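Local atomic coordinates of periplasmic binding protein (PDB entry 4MO9), a protein that probably captures a solute, perhaps an iron-siderophore complex, in the periplasm for an ABC-type importer, as in other TroA-like binding proteins. Residues Asp80-Leu92 with Tyr352-Trp364. Residues are numbered along the deposited sequence; the frame is centred on the assembly and turned at random.
Sequences DMWKHFTAEMPEL and YDKFLPFSYSGIW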
# COMPACT_ATOMS: atom_id res chain seq x y z
N ASP A 80 -10.69 9.53 3.20
CA ASP A 80 -11.81 8.61 3.36
C ASP A 80 -11.50 7.58 4.44
O ASP A 80 -12.38 7.22 5.24
CB ASP A 80 -12.21 7.94 2.04
CG ASP A 80 -11.10 7.09 1.45
OD1 ASP A 80 -9.92 7.51 1.52
OD2 ASP A 80 -11.43 6.01 0.89
N MSE A 81 -10.25 7.12 4.50
CA MSE A 81 -9.83 6.22 5.56
C MSE A 81 -9.84 6.93 6.92
O MSE A 81 -10.31 6.37 7.92
CB MSE A 81 -8.43 5.66 5.27
CG MSE A 81 -8.38 4.69 4.11
SE MSE A 81 -6.55 4.10 3.80
CE MSE A 81 -6.95 2.61 2.60
N TRP A 82 -9.35 8.16 6.96
CA TRP A 82 -9.36 8.95 8.19
C TRP A 82 -10.77 9.11 8.76
O TRP A 82 -10.96 8.96 9.97
CB TRP A 82 -8.72 10.33 7.96
CG TRP A 82 -8.62 11.14 9.22
CD1 TRP A 82 -9.26 12.31 9.50
CD2 TRP A 82 -7.84 10.81 10.38
NE1 TRP A 82 -8.91 12.74 10.77
CE2 TRP A 82 -8.04 11.84 11.32
CE3 TRP A 82 -6.98 9.76 10.70
CZ2 TRP A 82 -7.41 11.84 12.58
CZ3 TRP A 82 -6.37 9.75 11.94
CH2 TRP A 82 -6.58 10.79 12.86
N LYS A 83 -11.76 9.40 7.91
CA LYS A 83 -13.14 9.53 8.39
C LYS A 83 -13.65 8.21 8.96
O LYS A 83 -14.29 8.17 10.01
CB LYS A 83 -14.09 9.96 7.27
CG LYS A 83 -13.78 11.27 6.58
CD LYS A 83 -14.72 11.44 5.37
CE LYS A 83 -14.00 12.03 4.16
NZ LYS A 83 -14.58 11.55 2.88
N HIS A 84 -13.40 7.13 8.22
CA HIS A 84 -13.91 5.83 8.60
C HIS A 84 -13.29 5.40 9.93
O HIS A 84 -13.98 4.96 10.86
CB HIS A 84 -13.57 4.81 7.51
CG HIS A 84 -14.18 3.47 7.73
ND1 HIS A 84 -15.54 3.25 7.63
CD2 HIS A 84 -13.63 2.27 8.05
CE1 HIS A 84 -15.80 1.98 7.87
NE2 HIS A 84 -14.65 1.36 8.13
N PHE A 85 -11.97 5.55 10.03
CA PHE A 85 -11.25 5.07 11.20
C PHE A 85 -11.60 5.90 12.43
O PHE A 85 -11.81 5.35 13.51
CB PHE A 85 -9.74 5.07 10.95
CG PHE A 85 -9.30 4.16 9.82
CD1 PHE A 85 -10.18 3.24 9.26
CD2 PHE A 85 -8.00 4.24 9.33
CE1 PHE A 85 -9.77 2.41 8.22
CE2 PHE A 85 -7.58 3.41 8.28
CZ PHE A 85 -8.47 2.50 7.73
N THR A 86 -11.67 7.22 12.27
CA THR A 86 -11.98 8.09 13.40
C THR A 86 -13.43 7.92 13.86
O THR A 86 -13.74 8.06 15.04
CB THR A 86 -11.66 9.58 13.12
OG1 THR A 86 -12.34 10.02 11.94
CG2 THR A 86 -10.17 9.77 12.93
N ALA A 87 -14.31 7.58 12.92
CA ALA A 87 -15.70 7.32 13.26
C ALA A 87 -15.80 6.15 14.23
O ALA A 87 -16.58 6.18 15.18
CB ALA A 87 -16.52 7.04 12.01
N GLU A 88 -14.98 5.13 13.99
CA GLU A 88 -15.04 3.91 14.79
C GLU A 88 -14.08 3.94 15.98
O GLU A 88 -14.27 3.21 16.95
CB GLU A 88 -14.79 2.68 13.90
CG GLU A 88 -15.70 2.66 12.66
CD GLU A 88 -15.70 1.33 11.92
OE1 GLU A 88 -14.76 0.53 12.13
OE2 GLU A 88 -16.64 1.10 11.13
N MSE A 89 -13.07 4.80 15.89
CA MSE A 89 -12.07 4.94 16.95
C MSE A 89 -11.75 6.43 17.15
O MSE A 89 -10.68 6.89 16.76
CB MSE A 89 -10.79 4.18 16.57
CG MSE A 89 -9.72 4.16 17.63
SE MSE A 89 -8.27 2.99 17.10
CE MSE A 89 -9.18 1.30 17.53
N PRO A 90 -12.70 7.19 17.74
CA PRO A 90 -12.57 8.65 17.81
C PRO A 90 -11.33 9.14 18.56
O PRO A 90 -10.91 10.28 18.36
CB PRO A 90 -13.85 9.09 18.55
CG PRO A 90 -14.38 7.83 19.20
CD PRO A 90 -13.97 6.71 18.30
N GLU A 91 -10.74 8.29 19.40
CA GLU A 91 -9.56 8.69 20.16
C GLU A 91 -8.38 8.99 19.25
O GLU A 91 -7.42 9.65 19.67
CB GLU A 91 -9.18 7.61 21.16
CG GLU A 91 -10.19 7.39 22.26
CD GLU A 91 -9.85 6.17 23.10
OE1 GLU A 91 -9.98 5.04 22.59
OE2 GLU A 91 -9.44 6.36 24.27
N LEU A 92 -8.43 8.51 18.01
CA LEU A 92 -7.34 8.74 17.07
C LEU A 92 -7.18 10.23 16.77
O LEU A 92 -6.06 10.71 16.56
CB LEU A 92 -7.58 7.97 15.76
CG LEU A 92 -7.39 6.45 15.77
CD1 LEU A 92 -7.70 5.88 14.39
CD2 LEU A 92 -5.97 6.08 16.20
N TYR A 352 -8.92 -7.54 7.50
CA TYR A 352 -9.68 -6.64 8.38
C TYR A 352 -10.40 -7.41 9.49
O TYR A 352 -10.26 -7.07 10.67
CB TYR A 352 -10.72 -5.84 7.58
CG TYR A 352 -10.20 -4.55 6.99
CD1 TYR A 352 -9.39 -4.55 5.87
CD2 TYR A 352 -10.55 -3.32 7.55
CE1 TYR A 352 -8.91 -3.37 5.32
CE2 TYR A 352 -10.07 -2.13 7.03
CZ TYR A 352 -9.26 -2.15 5.90
OH TYR A 352 -8.78 -0.97 5.36
N ASP A 353 -11.18 -8.43 9.11
CA ASP A 353 -11.96 -9.21 10.08
C ASP A 353 -11.07 -9.78 11.20
O ASP A 353 -11.42 -9.71 12.38
CB ASP A 353 -12.69 -10.37 9.39
CG ASP A 353 -13.90 -9.91 8.57
OD1 ASP A 353 -14.38 -8.77 8.76
OD2 ASP A 353 -14.37 -10.71 7.73
N LYS A 354 -9.93 -10.34 10.81
CA LYS A 354 -9.03 -11.00 11.76
C LYS A 354 -8.22 -10.06 12.66
O LYS A 354 -8.06 -10.35 13.85
CB LYS A 354 -8.06 -11.94 11.03
CG LYS A 354 -8.63 -13.32 10.70
CD LYS A 354 -7.65 -14.15 9.87
CE LYS A 354 -6.36 -14.45 10.63
NZ LYS A 354 -6.55 -15.41 11.75
N PHE A 355 -7.71 -8.96 12.10
CA PHE A 355 -6.69 -8.16 12.80
C PHE A 355 -7.05 -6.71 13.10
O PHE A 355 -6.63 -6.16 14.12
CB PHE A 355 -5.38 -8.17 12.01
CG PHE A 355 -4.85 -9.54 11.74
CD1 PHE A 355 -4.52 -10.39 12.78
CD2 PHE A 355 -4.65 -9.98 10.43
CE1 PHE A 355 -4.02 -11.66 12.54
CE2 PHE A 355 -4.15 -11.25 10.18
CZ PHE A 355 -3.84 -12.09 11.23
N LEU A 356 -7.80 -6.07 12.20
CA LEU A 356 -8.02 -4.63 12.31
C LEU A 356 -9.23 -4.26 13.19
O LEU A 356 -10.25 -4.94 13.19
CB LEU A 356 -8.12 -3.98 10.92
CG LEU A 356 -6.81 -3.97 10.13
CD1 LEU A 356 -6.99 -3.43 8.71
CD2 LEU A 356 -5.74 -3.16 10.87
N PRO A 357 -9.10 -3.17 13.95
CA PRO A 357 -10.20 -2.66 14.77
C PRO A 357 -11.18 -1.82 13.96
O PRO A 357 -12.09 -1.22 14.54
CB PRO A 357 -9.48 -1.77 15.78
CG PRO A 357 -8.29 -1.25 15.04
CD PRO A 357 -7.87 -2.36 14.10
N PHE A 358 -11.00 -1.77 12.64
CA PHE A 358 -11.89 -0.99 11.77
C PHE A 358 -12.72 -1.94 10.92
O PHE A 358 -12.20 -2.98 10.48
CB PHE A 358 -11.06 -0.06 10.87
CG PHE A 358 -9.97 0.70 11.61
CD1 PHE A 358 -10.30 1.66 12.55
CD2 PHE A 358 -8.64 0.45 11.34
CE1 PHE A 358 -9.30 2.35 13.23
CE2 PHE A 358 -7.63 1.14 12.01
CZ PHE A 358 -7.97 2.09 12.96
N SER A 359 -13.99 -1.62 10.69
CA SER A 359 -14.85 -2.52 9.92
C SER A 359 -14.50 -2.49 8.43
O SER A 359 -14.16 -1.43 7.87
CB SER A 359 -16.32 -2.15 10.10
OG SER A 359 -16.58 -0.84 9.61
N TYR A 360 -14.57 -3.65 7.79
CA TYR A 360 -14.34 -3.71 6.36
C TYR A 360 -15.57 -3.21 5.60
O TYR A 360 -16.70 -3.53 5.98
CB TYR A 360 -14.01 -5.14 5.93
CG TYR A 360 -13.82 -5.28 4.44
CD1 TYR A 360 -12.67 -4.79 3.83
CD2 TYR A 360 -14.78 -5.89 3.65
CE1 TYR A 360 -12.49 -4.90 2.46
CE2 TYR A 360 -14.61 -6.01 2.28
CZ TYR A 360 -13.46 -5.52 1.70
OH TYR A 360 -13.29 -5.64 0.33
N SER A 361 -15.34 -2.41 4.56
CA SER A 361 -16.38 -2.03 3.59
C SER A 361 -15.74 -1.32 2.39
O SER A 361 -14.51 -1.20 2.32
CB SER A 361 -17.45 -1.13 4.21
OG SER A 361 -16.92 0.15 4.49
N GLY A 362 -16.56 -0.86 1.45
CA GLY A 362 -16.05 -0.16 0.28
C GLY A 362 -15.69 -1.10 -0.86
O GLY A 362 -15.99 -2.30 -0.80
N ILE A 363 -15.04 -0.56 -1.89
CA ILE A 363 -14.73 -1.31 -3.12
C ILE A 363 -13.24 -1.15 -3.44
O ILE A 363 -12.75 -0.02 -3.52
CB ILE A 363 -15.55 -0.78 -4.31
CG1 ILE A 363 -17.04 -0.70 -3.97
CG2 ILE A 363 -15.28 -1.61 -5.57
CD1 ILE A 363 -17.75 -2.04 -3.97
N TRP A 364 -12.54 -2.26 -3.64
CA TRP A 364 -11.08 -2.24 -3.69
C TRP A 364 -10.52 -2.86 -4.96
O TRP A 364 -9.35 -2.67 -5.29
CB TRP A 364 -10.52 -2.96 -2.44
CG TRP A 364 -11.04 -2.32 -1.20
CD1 TRP A 364 -12.21 -2.61 -0.55
CD2 TRP A 364 -10.44 -1.23 -0.49
NE1 TRP A 364 -12.36 -1.78 0.54
CE2 TRP A 364 -11.29 -0.92 0.60
CE3 TRP A 364 -9.27 -0.49 -0.66
CZ2 TRP A 364 -10.99 0.10 1.51
CZ3 TRP A 364 -8.98 0.52 0.24
CH2 TRP A 364 -9.84 0.81 1.31
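Phe85 and Phe358 lie face to face, ring centroids 4.0 Å apart and planes only 17° off parallel, and this stack is the tightly packed half of the contact. The first torsion of Phe85 (chi1 -62°, CG anti to the carbonyl carbon) lays its ring across Phe358, and Phe85 CB adds a CH-pi contact over the same face; the opposite face has CG of the preceding Pro357 over its centre. Met89 SE comes obliquely to the Phe358 ring as a Met-aromatic contact, and the bend at chi3 of Met89 sets Met89 CE 3.5 Å from Pro357 CB. Farther along, Met81 CE meets the ring edge of Trp364.

The more exposed side is polar. Glu88 OE1 takes the backbone N of Ser359 at 2.7 Å through its syn lone pair, while Glu88 OE2 accepts from Ser359 OG at a doubtfully short 2.5 Å. One helical turn back, His84 NE2 donates to Ser359 O at 2.8 Å, with the acceptor oxygen 18° out of the imidazole plane. Ser359 is thus tied at N and O, and probably at OG.

Helix 79-88 is thereby joined to the segment running from helix 344-355 toward strand 365-367, with Phe52 and Ser56 of helix 52-59 against the stacked phenylalanines and Phe278 stacked on His84.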